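PDB 3UMV: deoxyribodipyrimidine photo-lyase from Oryza sativa Japonica Group, which uses light energy and a bound FAD to split cyclobutane pyrimidine dimers in UV-damaged DNA back into separate pyrimidines. Local coordinates for residues L281-P286 with K390-F394; L45-R49 with H289-S294; S178-E182 with N329-Q334; M385-G389 with L482-K487. One frame throughout, in Å; residues are numbered along the deposited sequence.

Contact 1. Residues L281-P286 with K390-F394. With FAD (flavin-adenine dinucleotide), chain I; URE (urea), chain J; EDO (1,2-ethanediol), chain C.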
# COMPACT_ATOMS: atom_id res chain seq x y z
N LEU A 281 0.67 12.11 13.09
CA LEU A 281 0.26 11.07 12.16
C LEU A 281 0.60 9.70 12.74
O LEU A 281 1.54 9.57 13.52
CB LEU A 281 0.93 11.26 10.81
CG LEU A 281 0.68 12.63 10.19
CD1 LEU A 281 1.29 12.71 8.80
CD2 LEU A 281 -0.82 12.90 10.13
N SER A 282 -0.14 8.67 12.34
CA SER A 282 0.09 7.33 12.91
C SER A 282 1.46 6.75 12.54
O SER A 282 2.03 5.99 13.31
CB SER A 282 -1.02 6.35 12.49
OG SER A 282 -0.88 5.94 11.14
N GLY A 283 1.98 7.11 11.37
CA GLY A 283 3.22 6.51 10.87
C GLY A 283 3.01 5.06 10.45
O GLY A 283 3.96 4.27 10.40
N LEU A 284 1.77 4.72 10.14
CA LEU A 284 1.40 3.33 9.83
C LEU A 284 1.56 2.95 8.37
O LEU A 284 1.69 1.77 8.06
CB LEU A 284 -0.03 3.03 10.27
CG LEU A 284 -0.25 2.92 11.78
CD1 LEU A 284 -1.74 2.81 12.05
CD2 LEU A 284 0.49 1.69 12.31
N SER A 285 1.53 3.93 7.47
CA SER A 285 1.50 3.62 6.04
C SER A 285 2.66 2.74 5.54
O SER A 285 2.47 1.91 4.65
CB SER A 285 1.39 4.89 5.20
OG SER A 285 2.54 5.70 5.32
N PRO A 286 3.86 2.89 6.10
CA PRO A 286 4.90 1.99 5.59
C PRO A 286 4.53 0.52 5.84
O PRO A 286 4.57 -0.33 4.96
CB PRO A 286 6.14 2.37 6.41
CG PRO A 286 5.86 3.77 6.88
CD PRO A 286 4.38 3.87 7.07
N LYS A 390 8.80 9.96 3.67
CA LYS A 390 7.37 10.01 3.96
C LYS A 390 6.98 11.47 4.09
O LYS A 390 7.24 12.11 5.11
CB LYS A 390 7.06 9.22 5.24
CG LYS A 390 5.57 9.10 5.57
CD LYS A 390 5.32 8.23 6.81
CE LYS A 390 3.85 8.20 7.22
NZ LYS A 390 3.36 9.52 7.77
N MET A 391 6.38 12.01 3.04
CA MET A 391 5.97 13.42 3.04
C MET A 391 4.70 13.53 3.87
O MET A 391 3.86 12.64 3.83
CB MET A 391 5.70 13.91 1.63
CG MET A 391 5.35 15.39 1.55
SD MET A 391 4.77 15.90 -0.08
CE MET A 391 6.05 15.22 -1.13
N HIS A 392 4.57 14.62 4.62
CA HIS A 392 3.40 14.82 5.44
C HIS A 392 2.12 14.80 4.61
O HIS A 392 2.05 15.44 3.54
CB HIS A 392 3.50 16.13 6.22
CG HIS A 392 2.34 16.35 7.13
ND1 HIS A 392 2.36 15.99 8.46
CD2 HIS A 392 1.11 16.87 6.90
CE1 HIS A 392 1.20 16.28 9.01
NE2 HIS A 392 0.42 16.82 8.09
N GLY A 393 1.11 14.09 5.09
CA GLY A 393 -0.11 13.86 4.33
C GLY A 393 -0.77 15.12 3.80
O GLY A 393 -1.27 15.15 2.67
N PHE A 394 -0.79 16.17 4.61
CA PHE A 394 -1.38 17.41 4.14
C PHE A 394 -0.51 17.99 3.02
O PHE A 394 -1.02 18.46 2.00
CB PHE A 394 -1.55 18.43 5.27
CG PHE A 394 -2.22 19.69 4.81
CD1 PHE A 394 -3.60 19.81 4.85
CD2 PHE A 394 -1.47 20.74 4.30
CE1 PHE A 394 -4.22 20.97 4.43
CE2 PHE A 394 -2.10 21.90 3.87
CZ PHE A 394 -3.47 22.01 3.93
PA FAD I . -2.48 8.78 8.93
O1A FAD I . -3.09 10.15 8.88
O2A FAD I . -2.07 8.33 10.30
O5B FAD I . -3.51 7.76 8.26
C5B FAD I . -3.61 6.42 8.69
C4B FAD I . -3.87 5.51 7.48
O4B FAD I . -5.04 5.87 6.78
C3B FAD I . -2.76 5.61 6.45
O3B FAD I . -1.66 4.79 6.78
C2B FAD I . -3.46 5.12 5.22
O2B FAD I . -3.59 3.71 5.28
C1B FAD I . -4.84 5.70 5.39
N9A FAD I . -4.96 6.99 4.69
C8A FAD I . -4.76 8.25 5.21
N7A FAD I . -4.99 9.14 4.21
C5A FAD I . -5.31 8.47 3.07
C6A FAD I . -5.64 8.85 1.77
N6A FAD I . -5.79 10.13 1.42
N1A FAD I . -5.92 7.89 0.82
C2A FAD I . -5.90 6.56 1.17
N3A FAD I . -5.57 6.18 2.45
C4A FAD I . -5.29 7.12 3.38
N1 FAD I . -0.77 6.87 0.71
C2 FAD I . -0.04 5.72 0.65
O2 FAD I . -0.30 4.83 1.46
N3 FAD I . 0.95 5.57 -0.32
C4 FAD I . 1.21 6.58 -1.22
O4 FAD I . 2.09 6.44 -2.08
C4X FAD I . 0.45 7.74 -1.16
N5 FAD I . 0.68 8.79 -2.01
C5X FAD I . -0.10 9.93 -1.95
C6 FAD I . 0.11 10.98 -2.85
C7 FAD I . -0.67 12.14 -2.78
C7M FAD I . -0.43 13.25 -3.77
C8 FAD I . -1.66 12.24 -1.80
C8M FAD I . -2.53 13.45 -1.67
C9 FAD I . -1.85 11.20 -0.90
C9A FAD I . -1.08 10.05 -0.98
N10 FAD I . -1.28 9.02 -0.08
C10 FAD I . -0.52 7.88 -0.19
C1' FAD I . -2.34 9.10 1.01
C2' FAD I . -1.83 9.69 2.36
O2' FAD I . -1.10 10.92 2.22
C3' FAD I . -0.97 8.72 3.18
O3' FAD I . -1.64 7.49 3.30
C4' FAD I . -0.66 9.24 4.59
O4' FAD I . 0.02 10.47 4.51
C5' FAD I . 0.18 8.18 5.31
O5' FAD I . 0.76 8.61 6.52
P FAD I . 0.21 8.02 7.91
O1P FAD I . 0.16 6.50 7.86
O2P FAD I . 1.05 8.54 9.04
O3P FAD I . -1.24 8.74 7.88
C URE J . 5.50 12.83 8.39
O URE J . 6.04 13.27 7.38
N1 URE J . 5.21 13.62 9.40
N2 URE J . 5.34 11.54 8.53
C1 EDO C . 7.28 9.37 10.58
O1 EDO C . 7.25 10.23 9.50
C2 EDO C . 6.15 8.64 10.84
O2 EDO C . 4.95 9.16 10.43
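L281 opens the segment with its side chain directed at K390-F394: CD1 lies 3.5 Å from ND1 of H392, 3.9 Å from NZ of K390 and 4.0 Å from the backbone N of G393, so the leucine methyl packs against polar atoms of the other segment. At S282 the chain turns to the FAD pyrophosphate. N and OG of S282 each donate to O2A of FAD at 2.8 Å, while the same OG accepts from the backbone N of L284 (3.1 Å), forming an ST turn that presents the following amides to the second phosphate. G283, whose positive phi suits a glycine, donates from N to FAD O2P (2.9 Å), and its CA packs 4.1 Å from CE of K390. L284 N makes a weak bond to FAD O1P (3.3 Å), and S285 N a better one to the same oxygen (2.9 Å). OG of S285 touches CE of K390 at 3.4 Å but is hydrogen-bonded to D427. P286 adds a looser contact.

No hydrogen bond links the two segments directly; the cofactor joins them. The extended K390 brings NZ to O2P (2.8 Å) and O5' (3.0 Å) of FAD, so its charge and the G283 amide share one phosphate oxygen. A serine hydroxyl, the successive amides of residues 282-285 leading into helix 285-290, and a lysine thus form the pyrophosphate-binding part of the photolyase FAD pocket.

Contact 2. Residues L45-R49 with H289-S294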
# COMPACT_ATOMS: atom_id res chain seq x y z
N LEU A 45 2.05 -12.15 -1.31
CA LEU A 45 2.56 -11.02 -2.07
C LEU A 45 2.29 -9.70 -1.39
O LEU A 45 3.22 -9.02 -0.97
CB LEU A 45 2.03 -11.04 -3.51
CG LEU A 45 2.75 -10.09 -4.47
CD1 LEU A 45 2.63 -10.65 -5.88
CD2 LEU A 45 2.18 -8.66 -4.39
N ARG A 46 1.01 -9.33 -1.27
CA ARG A 46 0.68 -8.04 -0.66
C ARG A 46 0.76 -8.06 0.86
O ARG A 46 1.07 -7.04 1.48
CB ARG A 46 -0.69 -7.55 -1.10
CG ARG A 46 -0.90 -6.06 -0.82
CD ARG A 46 -2.29 -5.65 -1.23
NE ARG A 46 -2.49 -4.21 -1.18
CZ ARG A 46 -3.65 -3.64 -1.52
NH1 ARG A 46 -4.65 -4.41 -1.93
NH2 ARG A 46 -3.79 -2.33 -1.46
N ASP A 47 0.47 -9.20 1.47
CA ASP A 47 0.31 -9.20 2.92
C ASP A 47 1.43 -9.96 3.62
O ASP A 47 1.30 -11.14 3.96
CB ASP A 47 -1.09 -9.70 3.28
CG ASP A 47 -2.19 -8.79 2.73
OD1 ASP A 47 -2.76 -9.14 1.68
OD2 ASP A 47 -2.43 -7.70 3.30
N GLN A 48 2.54 -9.25 3.83
CA GLN A 48 3.78 -9.82 4.30
C GLN A 48 3.83 -9.91 5.83
O GLN A 48 4.60 -9.20 6.49
CB GLN A 48 4.95 -9.02 3.73
CG GLN A 48 4.96 -9.07 2.21
CD GLN A 48 5.68 -7.90 1.58
OE1 GLN A 48 6.65 -7.37 2.14
NE2 GLN A 48 5.23 -7.50 0.39
N ARG A 49 2.98 -10.79 6.34
CA ARG A 49 2.81 -11.03 7.78
C ARG A 49 2.15 -12.39 7.99
O ARG A 49 1.43 -12.89 7.13
CB ARG A 49 1.94 -9.93 8.40
CG ARG A 49 0.46 -10.02 8.03
CD ARG A 49 -0.36 -8.81 8.54
NE ARG A 49 -1.73 -8.93 8.04
CZ ARG A 49 -2.15 -8.48 6.87
NH1 ARG A 49 -1.34 -7.79 6.07
NH2 ARG A 49 -3.41 -8.70 6.51
N HIS A 289 1.41 -0.58 3.78
CA HIS A 289 1.74 -0.83 2.39
C HIS A 289 2.30 -2.23 2.12
O HIS A 289 1.91 -2.90 1.16
CB HIS A 289 2.74 0.18 1.83
CG HIS A 289 3.17 -0.17 0.46
ND1 HIS A 289 4.36 -0.81 0.19
CD2 HIS A 289 2.52 -0.07 -0.72
CE1 HIS A 289 4.44 -1.06 -1.11
NE2 HIS A 289 3.34 -0.61 -1.68
N PHE A 290 3.23 -2.66 2.97
CA PHE A 290 3.88 -3.95 2.80
C PHE A 290 3.08 -5.05 3.50
O PHE A 290 3.45 -6.21 3.46
CB PHE A 290 5.31 -3.89 3.35
CG PHE A 290 6.23 -3.06 2.51
CD1 PHE A 290 6.70 -3.53 1.30
CD2 PHE A 290 6.62 -1.79 2.92
CE1 PHE A 290 7.55 -2.77 0.51
CE2 PHE A 290 7.48 -1.02 2.15
CZ PHE A 290 7.95 -1.51 0.94
N GLY A 291 1.97 -4.68 4.12
CA GLY A 291 1.16 -5.65 4.85
C GLY A 291 1.85 -6.23 6.08
O GLY A 291 1.51 -7.34 6.51
N HIS A 292 2.79 -5.49 6.66
CA HIS A 292 3.42 -5.92 7.92
C HIS A 292 2.41 -5.92 9.06
O HIS A 292 2.58 -6.61 10.08
CB HIS A 292 4.57 -5.00 8.33
CG HIS A 292 5.73 -5.02 7.39
ND1 HIS A 292 5.98 -6.05 6.51
CD2 HIS A 292 6.73 -4.12 7.21
CE1 HIS A 292 7.06 -5.77 5.81
NE2 HIS A 292 7.55 -4.61 6.23
N ILE A 293 1.37 -5.12 8.89
CA ILE A 293 0.29 -5.08 9.87
C ILE A 293 -1.01 -5.02 9.11
O ILE A 293 -1.12 -4.38 8.06
CB ILE A 293 0.41 -3.89 10.85
CG1 ILE A 293 -0.51 -4.11 12.06
CG2 ILE A 293 0.10 -2.57 10.15
CD1 ILE A 293 -0.23 -3.14 13.20
N SER A 294 -2.00 -5.73 9.63
CA SER A 294 -3.32 -5.79 9.02
C SER A 294 -4.07 -4.47 9.27
O SER A 294 -4.09 -3.97 10.40
CB SER A 294 -4.09 -6.96 9.66
OG SER A 294 -5.49 -6.81 9.51
O HOH W 1 2.41 -5.16 -0.10
O HOH W 2 -0.39 -2.29 -0.59
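The shortest direct bond runs from NH1 of R49 to the carbonyl O of G291 (2.9 Å), in the guanidinium plane. The same NH1 forms a salt bridge with OD2 of D47 (3.0 Å), which also bonds to H169, so the arginine braces its own loop while holding the other segment. A backbone bond from Q48 N to F290 O (3.2 Å) lies beside it, and ND1 of H292 returns a weak one to Q48 O (3.4 Å). Two waters extend the network: one donates to both R46 O and H289 O, while the other accepts from NE of R46, whose guanidinium is also salt-bridged to D328, and donates to H289 O.

Around this polar core the packing is close. G291, the first residue past the helix, completes a Schellman motif, its CA 4.1 Å from that of D47; a CB would collide with R46 O and D47 CA. S294 CB lies over one face of the R49 guanidinium, 3.5 Å from NE. The arrangement joins the loop after strand 40-44 of the N-terminal alpha/beta domain to the C-terminal end of helix 285-290, a buried interface between the two domains of the photolyase fold.

Contact 3. Residues S178-E182 with N329-Q334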
# COMPACT_ATOMS: atom_id res chain seq x y z
N SER A 178 -18.35 -2.70 -2.92
CA SER A 178 -19.17 -2.13 -3.96
C SER A 178 -18.99 -2.96 -5.22
O SER A 178 -17.96 -3.63 -5.40
CB SER A 178 -18.79 -0.67 -4.24
OG SER A 178 -19.65 -0.11 -5.21
N ALA A 179 -20.00 -2.95 -6.06
CA ALA A 179 -19.95 -3.63 -7.34
C ALA A 179 -19.39 -2.72 -8.42
O ALA A 179 -19.24 -3.14 -9.57
CB ALA A 179 -21.35 -4.14 -7.73
N LYS A 180 -19.09 -1.47 -8.06
CA LYS A 180 -18.60 -0.52 -9.06
C LYS A 180 -17.63 0.49 -8.45
O LYS A 180 -17.52 0.58 -7.24
CB LYS A 180 -19.77 0.19 -9.74
CG LYS A 180 -20.60 1.08 -8.83
CD LYS A 180 -21.59 1.90 -9.65
CE LYS A 180 -21.98 3.17 -8.92
NZ LYS A 180 -22.37 2.91 -7.51
N MET A 181 -16.93 1.23 -9.31
CA MET A 181 -16.08 2.30 -8.82
C MET A 181 -16.97 3.40 -8.25
O MET A 181 -17.93 3.82 -8.89
CB MET A 181 -15.16 2.84 -9.93
CG MET A 181 -15.84 3.65 -11.00
SD MET A 181 -14.67 4.38 -12.19
CE MET A 181 -14.68 3.10 -13.44
N GLU A 182 -16.69 3.82 -7.02
CA GLU A 182 -17.52 4.82 -6.36
C GLU A 182 -17.05 6.25 -6.63
O GLU A 182 -15.86 6.49 -6.80
CB GLU A 182 -17.55 4.56 -4.86
CG GLU A 182 -18.30 3.29 -4.47
CD GLU A 182 -19.76 3.39 -4.78
OE1 GLU A 182 -20.36 2.35 -5.16
OE2 GLU A 182 -20.32 4.50 -4.63
N ASN A 329 -10.89 0.22 -4.24
CA ASN A 329 -12.09 0.23 -5.05
C ASN A 329 -11.80 0.84 -6.42
O ASN A 329 -12.12 0.26 -7.45
CB ASN A 329 -13.19 1.01 -4.34
CG ASN A 329 -14.39 1.28 -5.23
OD1 ASN A 329 -14.50 2.36 -5.81
ND2 ASN A 329 -15.27 0.30 -5.37
N PHE A 330 -11.15 2.00 -6.41
CA PHE A 330 -10.91 2.70 -7.66
C PHE A 330 -9.96 1.94 -8.57
O PHE A 330 -10.26 1.73 -9.75
CB PHE A 330 -10.38 4.10 -7.39
CG PHE A 330 -10.04 4.86 -8.64
CD1 PHE A 330 -11.05 5.42 -9.42
CD2 PHE A 330 -8.73 5.00 -9.03
CE1 PHE A 330 -10.74 6.11 -10.58
CE2 PHE A 330 -8.42 5.71 -10.20
CZ PHE A 330 -9.41 6.25 -10.96
N CYS A 331 -8.82 1.52 -8.04
CA CYS A 331 -7.87 0.81 -8.88
C CYS A 331 -8.41 -0.54 -9.39
O CYS A 331 -8.11 -0.95 -10.50
CB CYS A 331 -6.52 0.65 -8.18
SG CYS A 331 -5.70 2.20 -7.78
N TYR A 332 -9.23 -1.21 -8.58
CA TYR A 332 -9.79 -2.50 -8.97
C TYR A 332 -10.76 -2.37 -10.15
O TYR A 332 -10.75 -3.20 -11.05
CB TYR A 332 -10.46 -3.16 -7.76
CG TYR A 332 -11.10 -4.49 -8.08
CD1 TYR A 332 -10.31 -5.64 -8.25
CD2 TYR A 332 -12.48 -4.62 -8.18
CE1 TYR A 332 -10.88 -6.85 -8.54
CE2 TYR A 332 -13.05 -5.85 -8.46
CZ TYR A 332 -12.24 -6.96 -8.64
OH TYR A 332 -12.79 -8.19 -8.92
N TYR A 333 -11.58 -1.31 -10.15
CA TYR A 333 -12.63 -1.16 -11.16
C TYR A 333 -12.26 -0.24 -12.32
O TYR A 333 -12.91 -0.30 -13.37
CB TYR A 333 -13.95 -0.67 -10.54
CG TYR A 333 -14.68 -1.71 -9.73
CD1 TYR A 333 -15.18 -2.86 -10.33
CD2 TYR A 333 -14.87 -1.56 -8.36
CE1 TYR A 333 -15.86 -3.83 -9.60
CE2 TYR A 333 -15.54 -2.52 -7.62
CZ TYR A 333 -16.03 -3.65 -8.24
OH TYR A 333 -16.69 -4.61 -7.52
N GLN A 334 -11.24 0.60 -12.13
CA GLN A 334 -10.78 1.52 -13.17
C GLN A 334 -9.39 1.09 -13.64
O GLN A 334 -8.37 1.42 -13.00
CB GLN A 334 -10.77 2.96 -12.62
CG GLN A 334 -10.23 4.04 -13.60
CD GLN A 334 -10.82 3.93 -15.01
OE1 GLN A 334 -10.27 3.25 -15.88
NE2 GLN A 334 -11.94 4.62 -15.25
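N329, in the last turns of helix 310-333, makes a two-pronged side-chain contact with the backbone of the loop S178-E182. Its ND2 donates to K180 O (2.9 Å), and its OD1 accepts from E182 N (2.9 Å), so the amide brackets M181. The CA of F330 is the nearest to that of M181, at 5.3 Å, although the phenyl ring packs on helix 431-442. One turn beyond N329, Y333 reaches the start of the loop: its OH donates to S178 O (2.7 Å), while K180 N lies over one face of the ring and CD2 sits 3.4 Å from K180 C. The CB atoms of Y333 and M181 meet at 3.8 Å. Q334, the first residue to leave helical geometry, brings NE2 to 3.6 Å from CE of M181, while its OE1 accepts from the backbone N of Q336. M181 is the residue most covered by the other segment (104 Å²).

The loop holds its own shape. OG of S178 accepts from K180 N (3.2 Å) in an ST turn and donates to OE1 of E182 (2.6 Å), which also forms a salt bridge with NZ of K180 (3.1 Å) and another with K191. An asparagine and a tyrosine one turn apart thus tie the linker after the alpha/beta sheet to helix 310-333 of the helical FAD-binding domain, the N329 side chain about 11 Å from FAD.

Contact 4. Residues M385-G389 with L482-K487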
# COMPACT_ATOMS: atom_id res chain seq x y z
N MET A 385 10.04 14.26 1.34
CA MET A 385 9.89 12.98 0.65
C MET A 385 11.26 12.38 0.26
O MET A 385 11.53 11.21 0.51
CB MET A 385 9.00 13.15 -0.58
CG MET A 385 8.73 11.86 -1.32
SD MET A 385 7.69 12.08 -2.78
CE MET A 385 8.61 13.34 -3.67
N VAL A 386 12.13 13.19 -0.33
CA VAL A 386 13.42 12.70 -0.79
C VAL A 386 14.27 12.15 0.35
O VAL A 386 14.80 11.06 0.25
CB VAL A 386 14.22 13.79 -1.55
CG1 VAL A 386 15.66 13.34 -1.78
CG2 VAL A 386 13.54 14.14 -2.87
N HIS A 387 14.40 12.90 1.44
CA HIS A 387 15.34 12.52 2.50
C HIS A 387 14.74 11.72 3.66
O HIS A 387 15.42 10.88 4.26
CB HIS A 387 16.07 13.76 3.03
CG HIS A 387 16.90 14.44 1.99
ND1 HIS A 387 18.11 13.94 1.56
CD2 HIS A 387 16.67 15.55 1.26
CE1 HIS A 387 18.60 14.74 0.63
NE2 HIS A 387 17.75 15.73 0.43
N HIS A 388 13.48 11.98 3.97
CA HIS A 388 12.80 11.26 5.04
C HIS A 388 12.04 10.03 4.51
O HIS A 388 11.90 9.05 5.22
CB HIS A 388 11.85 12.22 5.78
CG HIS A 388 11.21 11.65 7.00
ND1 HIS A 388 9.84 11.49 7.12
CD2 HIS A 388 11.73 11.23 8.18
CE1 HIS A 388 9.56 10.98 8.30
NE2 HIS A 388 10.68 10.82 8.97
N GLY A 389 11.54 10.10 3.28
CA GLY A 389 10.81 8.98 2.71
C GLY A 389 9.32 8.93 3.03
O GLY A 389 8.63 7.96 2.70
N LEU A 482 16.29 18.21 8.53
CA LEU A 482 16.23 16.81 8.10
C LEU A 482 17.14 16.55 6.91
O LEU A 482 17.93 15.60 6.91
CB LEU A 482 14.79 16.41 7.75
CG LEU A 482 14.01 15.64 8.81
CD1 LEU A 482 12.63 15.26 8.30
CD2 LEU A 482 14.78 14.39 9.25
N ALA A 483 17.02 17.39 5.88
CA ALA A 483 17.84 17.26 4.69
C ALA A 483 19.33 17.34 5.04
O ALA A 483 20.13 16.54 4.56
CB ALA A 483 17.47 18.33 3.67
N GLY A 484 19.68 18.30 5.88
CA GLY A 484 21.07 18.45 6.30
C GLY A 484 21.63 17.17 6.87
O GLY A 484 22.68 16.69 6.43
N GLN A 485 20.93 16.61 7.85
CA GLN A 485 21.36 15.36 8.47
C GLN A 485 21.44 14.24 7.44
O GLN A 485 22.37 13.43 7.46
CB GLN A 485 20.41 14.97 9.60
CG GLN A 485 20.36 15.97 10.73
CD GLN A 485 19.33 15.60 11.78
OE1 GLN A 485 19.22 16.26 12.81
NE2 GLN A 485 18.56 14.55 11.51
N SER A 486 20.46 14.20 6.54
CA SER A 486 20.41 13.15 5.53
C SER A 486 21.57 13.24 4.54
O SER A 486 22.16 12.23 4.17
CB SER A 486 19.08 13.18 4.80
OG SER A 486 19.03 12.15 3.82
N LYS A 487 21.89 14.46 4.10
CA LYS A 487 22.98 14.68 3.17
C LYS A 487 24.33 14.33 3.82
O LYS A 487 25.20 13.76 3.17
CB LYS A 487 22.99 16.12 2.65
CG LYS A 487 21.74 16.49 1.85
CD LYS A 487 21.70 17.97 1.51
CE LYS A 487 22.72 18.33 0.44
NZ LYS A 487 22.42 17.65 -0.86
O HOH W 3 19.08 17.55 -1.00
O HOH W 4 18.00 9.76 3.18
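Polar contacts between these helices centre on H387. Its ND1 and OG of S486 form a hydrogen bond of 3.0 Å in which either could be the donor, with OG near the plane of the imidazole. Water reinforces the pairing: one molecule donates to H387 O (3.0 Å) and also bonds S486 OG (2.7 Å), while another lies 2.7 Å from H387 NE2 and accepts a weak bond from NZ of K487 (3.3 Å). Both ring nitrogens are therefore engaged.

The same ring takes part in a CH-pi contact, with CA of A483 over its face, 4.2 Å from the centroid and 25° off the normal. The small alanine allows close approach here, and the CA atoms of H387 and A483 are 5.8 Å apart. In the helical FAD-binding domain of the photolyase, this contact sets helix 472-489, the last of the modelled chain, against the C-terminal end of helix 376-388, where a wider pi-type turn spans M385-H388 and G389 leaves the helix at positive phi.

Apolar contacts cover the same side of the imidazole. CG of K487 lies 3.8 Å from CE1 of H387, and CB of A483 the same distance from its CD2. Next along the chain, CB of H388 meets CD1 of L482 at 4.0 Å, and the H388 ring stacks on W241.

How the contacts relate
From the N terminus, the loop after strand 40-44 waits 240 residues for its partner in contact 2, which joins the alpha/beta domain to helix 285-290. The linker 178-182, within that span, reaches past it to helix 310-333, so contacts 2 and 3 cross. Segment 281-286 runs straight into the helix used by contact 2, but closes contact 1, bringing two FAD-phosphate segments together, only at 390-394, crossing both. Contact 4 opens at 385-389, after contacts 2 and 3 have closed, and crosses contact 1 by joining helix 376-388 to the C-terminal helix 472-489; M385 CB and M391 CE touch at 3.6 Å. Contacts 3 and 4 lie on opposite sides of the chain's centre.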